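PDB 3KFW: PaaX domain-containing protein, C-domain protein from Mycobacterium tuberculosis, which is of unknown function but probably acts as a DNA-binding transcriptional regulator of the PaaX family. Local coordinates for residues W159-W164 against P199-E204; R193-D198 against A213-A218. All blocks are in the same frame, centred on the assembly; numbering follows the deposited sequence.

Both contacts belong to the C-terminal helical part of the chain, and their centres lie about 12 Å apart. Along the sequence their segments alternate: 159-164 opens helix 161-177, 193-198 ends helix 181-195 and turns into the loop, 199-204 carries that loop onward, and 213-218 lies in helix 212-234. Because 199-204 directly follows 193-198, interaction 1 fixes the loop just downstream of the turn that interaction 2 ties to helix 212-234. Trp164 joins the two, its NE1 meeting Thr197 OG1 at 2.8 Å in a probable hydrogen bond. Together the contacts bind three helices and one connecting loop into a single unit in this PaaX-like protein.

Interaction 1: residues W159-W164 against P199-E204; sequences WDLSGW and PMLPAE
Pro199 has the most surface buried in this contact, and the indole of Trp159 has the next most. Pro199 CB sits over the centre of one indole face, 3.7 Å from the centroid of the five-membered ring and 10° off its normal, a well-centred CH-pi contact. The bond from CA to CB of Trp159 points toward the loop, and CG lies anti to the carbonyl carbon, beside the backbone N (chi1 -59°). The six-membered ring reaches on to Leu201, whose CD2 comes to 3.6 Å from Trp159 CZ3 at an oblique angle. Leu201 also meets Leu161 tip to tip, CD1 to CD2 at 3.8 Å. The other end of the proline touches Trp164: Pro199 CD lies over one face of that indole, 4.4 Å from NE1, whose hydrogen bond goes to Thr197. No hydrogen bond crosses between the two segments; the contact is apolar. Next to Trp159 in the chain, Asp160 is the N-cap of helix 161-177, with OD1 accepting from Gly163 N at 2.9 Å, while OD2 forms a salt bridge with Arg101 of the second subunit. Proline packed between two tryptophans thus fastens an irregular interhelical loop to an Asp N-capped helix start in this PaaX-like protein.

Interaction 2: residues R193-D198 against A213-A218; sequences RHLLTD and AGLRAA
Asp198 and Arg216 meet with their side chains at about a right angle, joined by a salt bridge in which Arg216 NH2 donates to Asp198 OD2 at 2.6 Å with an N-H...O angle of 151°. The carboxylate and guanidinium planes are 32° apart, and NH2 approaches OD2 from above the carboxylate plane. The Arg216 chain is extended from CG to NE, carrying its charged end across to the turn, while NE is held by Met77 O. Leu195 CD2 lies over the centre of one guanidinium face, 4.0 Å above the plane, and the same methyl touches Leu215 CB. The contact joins the C-terminal end of helix 181-195, and the type I beta turn from Leu195 to Asp198 that follows it, to helix 212-234 in the PaaX-like C-terminal region. Asp198 N closes that turn on Leu195 O at 2.7 Å, and Asp198 OD1 accepts from Met200 N, so the carboxylate is gripped at both oxygens. On the other flank Leu215 CD1 approaches the edge of the His194 ring in its plane, 3.9 Å from CD2. His194 NE2 bonds to Trp164 O, and the imidazole also stacks on the Trp164 ring, which itself packs against Leu215.

Interaction 1: residues W159-W164 against P199-E204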
ATOM      1  N   TRP A 159     -13.499  -3.980 -12.293  1.00 27.04           N
ATOM      2  CA  TRP A 159     -14.782  -4.536 -11.791  1.00 26.54           C
ATOM      3  C   TRP A 159     -14.950  -6.031 -12.148  1.00 27.34           C
ATOM      4  O   TRP A 159     -14.369  -6.512 -13.147  1.00 26.78           O
ATOM      5  CB  TRP A 159     -15.927  -3.781 -12.419  1.00 26.62           C
ATOM      6  CG  TRP A 159     -15.901  -2.326 -12.136  1.00 26.85           C
ATOM      7  CD1 TRP A 159     -16.408  -1.671 -11.007  1.00 21.62           C
ATOM      8  CD2 TRP A 159     -15.380  -1.307 -12.995  1.00 25.02           C
ATOM      9  NE1 TRP A 159     -16.213  -0.306 -11.139  1.00 20.58           N
ATOM     10  CE2 TRP A 159     -15.592  -0.048 -12.333  1.00 24.87           C
ATOM     11  CE3 TRP A 159     -14.801  -1.316 -14.265  1.00 24.00           C
ATOM     12  CZ2 TRP A 159     -15.199   1.172 -12.898  1.00 22.44           C
ATOM     13  CZ3 TRP A 159     -14.416  -0.090 -14.841  1.00 23.43           C
ATOM     14  CH2 TRP A 159     -14.608   1.132 -14.142  1.00 22.93           C
ATOM     15  N   ASP A 160     -15.739  -6.737 -11.340  1.00 26.71           N
ATOM     16  CA  ASP A 160     -16.111  -8.088 -11.599  1.00 26.66           C
ATOM     17  C   ASP A 160     -17.221  -8.037 -12.645  1.00 27.08           C
ATOM     18  O   ASP A 160     -18.384  -8.056 -12.317  1.00 28.91           O
ATOM     19  CB  ASP A 160     -16.615  -8.747 -10.302  1.00 26.97           C
ATOM     20  CG  ASP A 160     -17.074 -10.221 -10.505  1.00 27.94           C
ATOM     21  OD1 ASP A 160     -16.924 -10.777 -11.608  1.00 27.01           O
ATOM     22  OD2 ASP A 160     -17.619 -10.829  -9.565  1.00 32.44           O
ATOM     23  N   LEU A 161     -16.875  -7.963 -13.914  1.00 26.83           N
ATOM     24  CA  LEU A 161     -17.877  -7.802 -14.934  1.00 25.85           C
ATOM     25  C   LEU A 161     -18.721  -9.023 -15.196  1.00 26.91           C
ATOM     26  O   LEU A 161     -19.919  -8.882 -15.455  1.00 26.35           O
ATOM     27  CB  LEU A 161     -17.234  -7.416 -16.237  1.00 24.33           C
ATOM     28  CG  LEU A 161     -16.511  -6.097 -16.221  1.00 23.29           C
ATOM     29  CD1 LEU A 161     -15.776  -5.950 -17.562  1.00 19.41           C
ATOM     30  CD2 LEU A 161     -17.466  -4.941 -15.957  1.00 21.13           C
ATOM     31  N   SER A 162     -18.103 -10.214 -15.238  1.00 27.44           N
ATOM     32  CA  SER A 162     -18.901 -11.438 -15.459  1.00 27.76           C
ATOM     33  C   SER A 162     -19.856 -11.679 -14.270  1.00 28.25           C
ATOM     34  O   SER A 162     -20.980 -12.109 -14.472  1.00 29.33           O
ATOM     35  CB  SER A 162     -18.019 -12.635 -15.677  1.00 26.38           C
ATOM     36  OG  SER A 162     -17.218 -12.810 -14.513  1.00 28.73           O
ATOM     37  N   GLY A 163     -19.426 -11.372 -13.042  1.00 28.65           N
ATOM     38  CA  GLY A 163     -20.273 -11.573 -11.849  1.00 28.52           C
ATOM     39  C   GLY A 163     -21.440 -10.614 -11.782  1.00 29.75           C
ATOM     40  O   GLY A 163     -22.492 -10.937 -11.206  1.00 30.22           O
ATOM     41  N   TRP A 164     -21.263  -9.423 -12.346  1.00 29.50           N
ATOM     42  CA  TRP A 164     -22.304  -8.420 -12.275  1.00 30.70           C
ATOM     43  C   TRP A 164     -23.354  -8.700 -13.343  1.00 30.61           C
ATOM     44  O   TRP A 164     -24.526  -8.425 -13.131  1.00 30.79           O
ATOM     45  CB  TRP A 164     -21.732  -7.043 -12.534  1.00 30.80           C
ATOM     46  CG  TRP A 164     -22.673  -5.874 -12.220  1.00 31.36           C
ATOM     47  CD1 TRP A 164     -22.685  -5.080 -11.056  1.00 26.08           C
ATOM     48  CD2 TRP A 164     -23.675  -5.311 -13.101  1.00 29.74           C
ATOM     49  NE1 TRP A 164     -23.676  -4.098 -11.180  1.00 29.04           N
ATOM     50  CE2 TRP A 164     -24.288  -4.222 -12.414  1.00 27.89           C
ATOM     51  CE3 TRP A 164     -24.138  -5.646 -14.376  1.00 31.67           C
ATOM     52  CZ2 TRP A 164     -25.303  -3.473 -12.979  1.00 27.52           C
ATOM     53  CZ3 TRP A 164     -25.177  -4.881 -14.948  1.00 30.71           C
ATOM     54  CH2 TRP A 164     -25.742  -3.808 -14.244  1.00 28.10           C
ATOM     55  N   PRO A 199     -21.162  -0.107 -13.328  1.00 27.73           N
ATOM     56  CA  PRO A 199     -19.974   0.674 -13.627  1.00 28.10           C
ATOM     57  C   PRO A 199     -20.143   1.670 -14.762  1.00 28.62           C
ATOM     58  O   PRO A 199     -19.230   2.444 -15.005  1.00 28.08           O
ATOM     59  CB  PRO A 199     -18.910  -0.382 -13.930  1.00 27.71           C
ATOM     60  CG  PRO A 199     -19.659  -1.592 -14.258  1.00 26.94           C
ATOM     61  CD  PRO A 199     -20.899  -1.547 -13.454  1.00 27.92           C
HETATM   62  N   MSE A 200     -21.307   1.666 -15.436  1.00 30.10           N
HETATM   63  CA  MSE A 200     -21.677   2.739 -16.367  1.00 30.80           C
HETATM   64  C   MSE A 200     -20.650   2.866 -17.446  1.00 29.77           C
HETATM   65  O   MSE A 200     -20.172   3.974 -17.699  1.00 28.84           O
HETATM   66  CB  MSE A 200     -21.680   4.049 -15.610  1.00 32.14           C
HETATM   67  CG  MSE A 200     -22.791   4.902 -15.934  1.00 39.17           C
HETATM   68 SE   MSE A 200     -24.309   3.882 -15.342  1.00 56.47          SE
HETATM   69  CE  MSE A 200     -24.514   4.582 -13.538  1.00 48.31           C
ATOM     70  N   LEU A 201     -20.290   1.728 -18.051  1.00 29.21           N
ATOM     71  CA  LEU A 201     -19.175   1.672 -18.973  1.00 29.15           C
ATOM     72  C   LEU A 201     -19.593   2.239 -20.323  1.00 29.73           C
ATOM     73  O   LEU A 201     -20.736   2.069 -20.737  1.00 29.68           O
ATOM     74  CB  LEU A 201     -18.678   0.216 -19.129  1.00 29.00           C
ATOM     75  CG  LEU A 201     -17.884  -0.471 -17.994  1.00 29.88           C
ATOM     76  CD1 LEU A 201     -17.568  -1.904 -18.294  1.00 26.71           C
ATOM     77  CD2 LEU A 201     -16.563   0.228 -17.690  1.00 32.91           C
ATOM     78  N   PRO A 202     -18.665   2.880 -21.045  1.00 30.58           N
ATOM     79  CA  PRO A 202     -19.037   3.311 -22.394  1.00 31.11           C
ATOM     80  C   PRO A 202     -19.215   2.123 -23.349  1.00 31.85           C
ATOM     81  O   PRO A 202     -18.523   1.107 -23.193  1.00 31.76           O
ATOM     82  CB  PRO A 202     -17.814   4.099 -22.840  1.00 31.04           C
ATOM     83  CG  PRO A 202     -16.674   3.445 -22.134  1.00 30.67           C
ATOM     84  CD  PRO A 202     -17.203   2.902 -20.840  1.00 30.40           C
ATOM     85  N   ALA A 203     -20.125   2.279 -24.323  1.00 32.72           N
ATOM     86  CA  ALA A 203     -20.336   1.344 -25.462  1.00 32.81           C
ATOM     87  C   ALA A 203     -19.194   0.377 -25.792  1.00 32.91           C
ATOM     88  O   ALA A 203     -19.375  -0.818 -25.689  1.00 33.32           O
ATOM     89  CB  ALA A 203     -20.698   2.117 -26.696  1.00 32.43           C
ATOM     90  N   GLU A 204     -18.029   0.900 -26.165  1.00 32.88           N
ATOM     91  CA  GLU A 204     -16.881   0.099 -26.635  1.00 33.65           C
ATOM     92  C   GLU A 204     -16.383  -0.934 -25.639  1.00 34.79           C
ATOM     93  O   GLU A 204     -15.630  -1.842 -26.012  1.00 34.24           O
ATOM     94  CB  GLU A 204     -15.680   0.994 -26.952  1.00 33.25           C
ATOM     95  CG  GLU A 204     -15.917   2.028 -28.021  1.00 36.14           C
ATOM     96  CD  GLU A 204     -16.596   3.324 -27.504  1.00 40.26           C
ATOM     97  OE1 GLU A 204     -17.756   3.307 -26.975  1.00 38.81           O
ATOM     98  OE2 GLU A 204     -15.940   4.383 -27.652  1.00 42.43           O
TER

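Interaction 2: residues R193-D198 against A213-A218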
ATOM      1  N   ARG A 193     -31.024  -1.646  -6.481  1.00 34.11           N
ATOM      2  CA  ARG A 193     -29.757  -1.840  -5.716  1.00 35.66           C
ATOM      3  C   ARG A 193     -28.633  -2.358  -6.617  1.00 34.98           C
ATOM      4  O   ARG A 193     -27.478  -2.028  -6.430  1.00 34.97           O
ATOM      5  CB  ARG A 193     -29.939  -2.753  -4.485  1.00 35.63           C
ATOM      6  CG  ARG A 193     -30.688  -2.040  -3.349  1.00 38.81           C
ATOM      7  CD  ARG A 193     -30.784  -2.901  -2.084  1.00 43.91           C
ATOM      8  NE  ARG A 193     -32.022  -3.705  -2.035  1.00 45.68           N
ATOM      9  CZ  ARG A 193     -32.066  -5.027  -2.241  1.00 43.37           C
ATOM     10  NH1 ARG A 193     -30.942  -5.681  -2.506  1.00 39.17           N
ATOM     11  NH2 ARG A 193     -33.233  -5.684  -2.177  1.00 41.54           N
ATOM     12  N   HIS A 194     -28.989  -3.149  -7.612  1.00 34.63           N
ATOM     13  CA  HIS A 194     -28.001  -3.620  -8.520  1.00 34.95           C
ATOM     14  C   HIS A 194     -27.507  -2.523  -9.485  1.00 35.00           C
ATOM     15  O   HIS A 194     -26.298  -2.414  -9.731  1.00 36.29           O
ATOM     16  CB  HIS A 194     -28.499  -4.843  -9.272  1.00 35.09           C
ATOM     17  CG  HIS A 194     -27.401  -5.645  -9.879  1.00 34.11           C
ATOM     18  ND1 HIS A 194     -26.273  -6.004  -9.172  1.00 34.41           N
ATOM     19  CD2 HIS A 194     -27.247  -6.156 -11.120  1.00 32.15           C
ATOM     20  CE1 HIS A 194     -25.485  -6.735  -9.942  1.00 30.93           C
ATOM     21  NE2 HIS A 194     -26.057  -6.845 -11.127  1.00 32.83           N
ATOM     22  N   LEU A 195     -28.401  -1.727 -10.030  1.00 33.61           N
ATOM     23  CA  LEU A 195     -27.969  -0.623 -10.893  1.00 34.04           C
ATOM     24  C   LEU A 195     -27.056   0.408 -10.196  1.00 34.99           C
ATOM     25  O   LEU A 195     -26.162   0.995 -10.832  1.00 36.16           O
ATOM     26  CB  LEU A 195     -29.168   0.065 -11.516  1.00 32.27           C
ATOM     27  CG  LEU A 195     -29.955  -0.866 -12.445  1.00 31.72           C
ATOM     28  CD1 LEU A 195     -31.367  -0.365 -12.724  1.00 30.34           C
ATOM     29  CD2 LEU A 195     -29.198  -1.086 -13.747  1.00 31.39           C
ATOM     30  N   LEU A 196     -27.266   0.592  -8.889  1.00 35.01           N
ATOM     31  CA  LEU A 196     -26.533   1.565  -8.091  1.00 35.09           C
ATOM     32  C   LEU A 196     -25.054   1.311  -8.200  1.00 35.08           C
ATOM     33  O   LEU A 196     -24.257   2.266  -8.076  1.00 35.68           O
ATOM     34  CB  LEU A 196     -26.949   1.506  -6.611  1.00 34.92           C
ATOM     35  CG  LEU A 196     -28.208   2.290  -6.163  1.00 36.13           C
ATOM     36  CD1 LEU A 196     -28.339   2.150  -4.643  1.00 35.92           C
ATOM     37  CD2 LEU A 196     -28.168   3.758  -6.555  1.00 34.63           C
ATOM     38  N   THR A 197     -24.712   0.031  -8.414  1.00 33.86           N
ATOM     39  CA  THR A 197     -23.337  -0.415  -8.552  1.00 32.96           C
ATOM     40  C   THR A 197     -22.888  -0.521  -9.998  1.00 32.88           C
ATOM     41  O   THR A 197     -21.780  -0.992 -10.246  1.00 32.76           O
ATOM     42  CB  THR A 197     -23.053  -1.812  -7.867  1.00 33.44           C
ATOM     43  OG1 THR A 197     -23.523  -2.863  -8.690  1.00 30.86           O
ATOM     44  CG2 THR A 197     -23.671  -1.940  -6.430  1.00 32.15           C
ATOM     45  N   ASP A 198     -23.748  -0.116 -10.954  1.00 32.18           N
ATOM     46  CA  ASP A 198     -23.431  -0.236 -12.365  1.00 29.99           C
ATOM     47  C   ASP A 198     -22.153   0.556 -12.683  1.00 28.94           C
ATOM     48  O   ASP A 198     -22.066   1.761 -12.357  1.00 26.54           O
ATOM     49  CB  ASP A 198     -24.577   0.306 -13.197  1.00 30.24           C
ATOM     50  CG  ASP A 198     -24.418   0.014 -14.724  1.00 32.84           C
ATOM     51  OD1 ASP A 198     -23.297  -0.182 -15.280  1.00 30.81           O
ATOM     52  OD2 ASP A 198     -25.463  -0.024 -15.382  1.00 36.61           O
ATOM     53  N   ALA A 213     -29.272  -2.485 -19.887  1.00 33.01           N
ATOM     54  CA  ALA A 213     -30.466  -2.015 -20.598  1.00 32.39           C
ATOM     55  C   ALA A 213     -31.733  -2.833 -20.259  1.00 32.94           C
ATOM     56  O   ALA A 213     -32.851  -2.260 -20.081  1.00 31.67           O
ATOM     57  CB  ALA A 213     -30.213  -2.008 -22.095  1.00 29.92           C
ATOM     58  N   GLY A 214     -31.545  -4.161 -20.192  1.00 33.09           N
ATOM     59  CA  GLY A 214     -32.586  -5.090 -19.758  1.00 33.27           C
ATOM     60  C   GLY A 214     -33.050  -4.716 -18.357  1.00 34.03           C
ATOM     61  O   GLY A 214     -34.257  -4.682 -18.088  1.00 33.69           O
ATOM     62  N   LEU A 215     -32.100  -4.418 -17.459  1.00 34.08           N
ATOM     63  CA  LEU A 215     -32.460  -4.109 -16.059  1.00 34.32           C
ATOM     64  C   LEU A 215     -33.190  -2.753 -15.935  1.00 34.09           C
ATOM     65  O   LEU A 215     -34.191  -2.666 -15.264  1.00 35.04           O
ATOM     66  CB  LEU A 215     -31.249  -4.210 -15.131  1.00 34.35           C
ATOM     67  CG  LEU A 215     -30.637  -5.597 -14.807  1.00 33.62           C
ATOM     68  CD1 LEU A 215     -29.182  -5.478 -14.382  1.00 27.42           C
ATOM     69  CD2 LEU A 215     -31.411  -6.352 -13.746  1.00 32.80           C
ATOM     70  N   ARG A 216     -32.722  -1.716 -16.629  1.00 33.79           N
ATOM     71  CA  ARG A 216     -33.441  -0.441 -16.731  1.00 32.65           C
ATOM     72  C   ARG A 216     -34.866  -0.547 -17.316  1.00 32.81           C
ATOM     73  O   ARG A 216     -35.800   0.055 -16.734  1.00 34.66           O
ATOM     74  CB  ARG A 216     -32.619   0.601 -17.514  1.00 32.16           C
ATOM     75  CG  ARG A 216     -31.497   1.135 -16.710  1.00 30.86           C
ATOM     76  CD  ARG A 216     -30.509   1.975 -17.490  1.00 31.38           C
ATOM     77  NE  ARG A 216     -29.408   2.232 -16.567  1.00 33.15           N
ATOM     78  CZ  ARG A 216     -28.233   1.589 -16.596  1.00 32.56           C
ATOM     79  NH1 ARG A 216     -28.008   0.706 -17.570  1.00 25.24           N
ATOM     80  NH2 ARG A 216     -27.292   1.848 -15.666  1.00 27.27           N
ATOM     81  N   ALA A 217     -35.046  -1.268 -18.431  1.00 31.68           N
ATOM     82  CA  ALA A 217     -36.388  -1.498 -19.035  1.00 31.60           C
ATOM     83  C   ALA A 217     -37.382  -2.174 -18.065  1.00 31.67           C
ATOM     84  O   ALA A 217     -38.555  -1.762 -17.971  1.00 31.82           O
ATOM     85  CB  ALA A 217     -36.304  -2.274 -20.356  1.00 29.94           C
ATOM     86  N   ALA A 218     -36.894  -3.165 -17.318  1.00 31.44           N
ATOM     87  CA  ALA A 218     -37.712  -3.916 -16.393  1.00 31.41           C
ATOM     88  C   ALA A 218     -38.085  -3.037 -15.216  1.00 32.46           C
ATOM     89  O   ALA A 218     -39.214  -3.111 -14.716  1.00 33.38           O
ATOM     90  CB  ALA A 218     -36.970  -5.126 -15.915  1.00 31.60           C
TER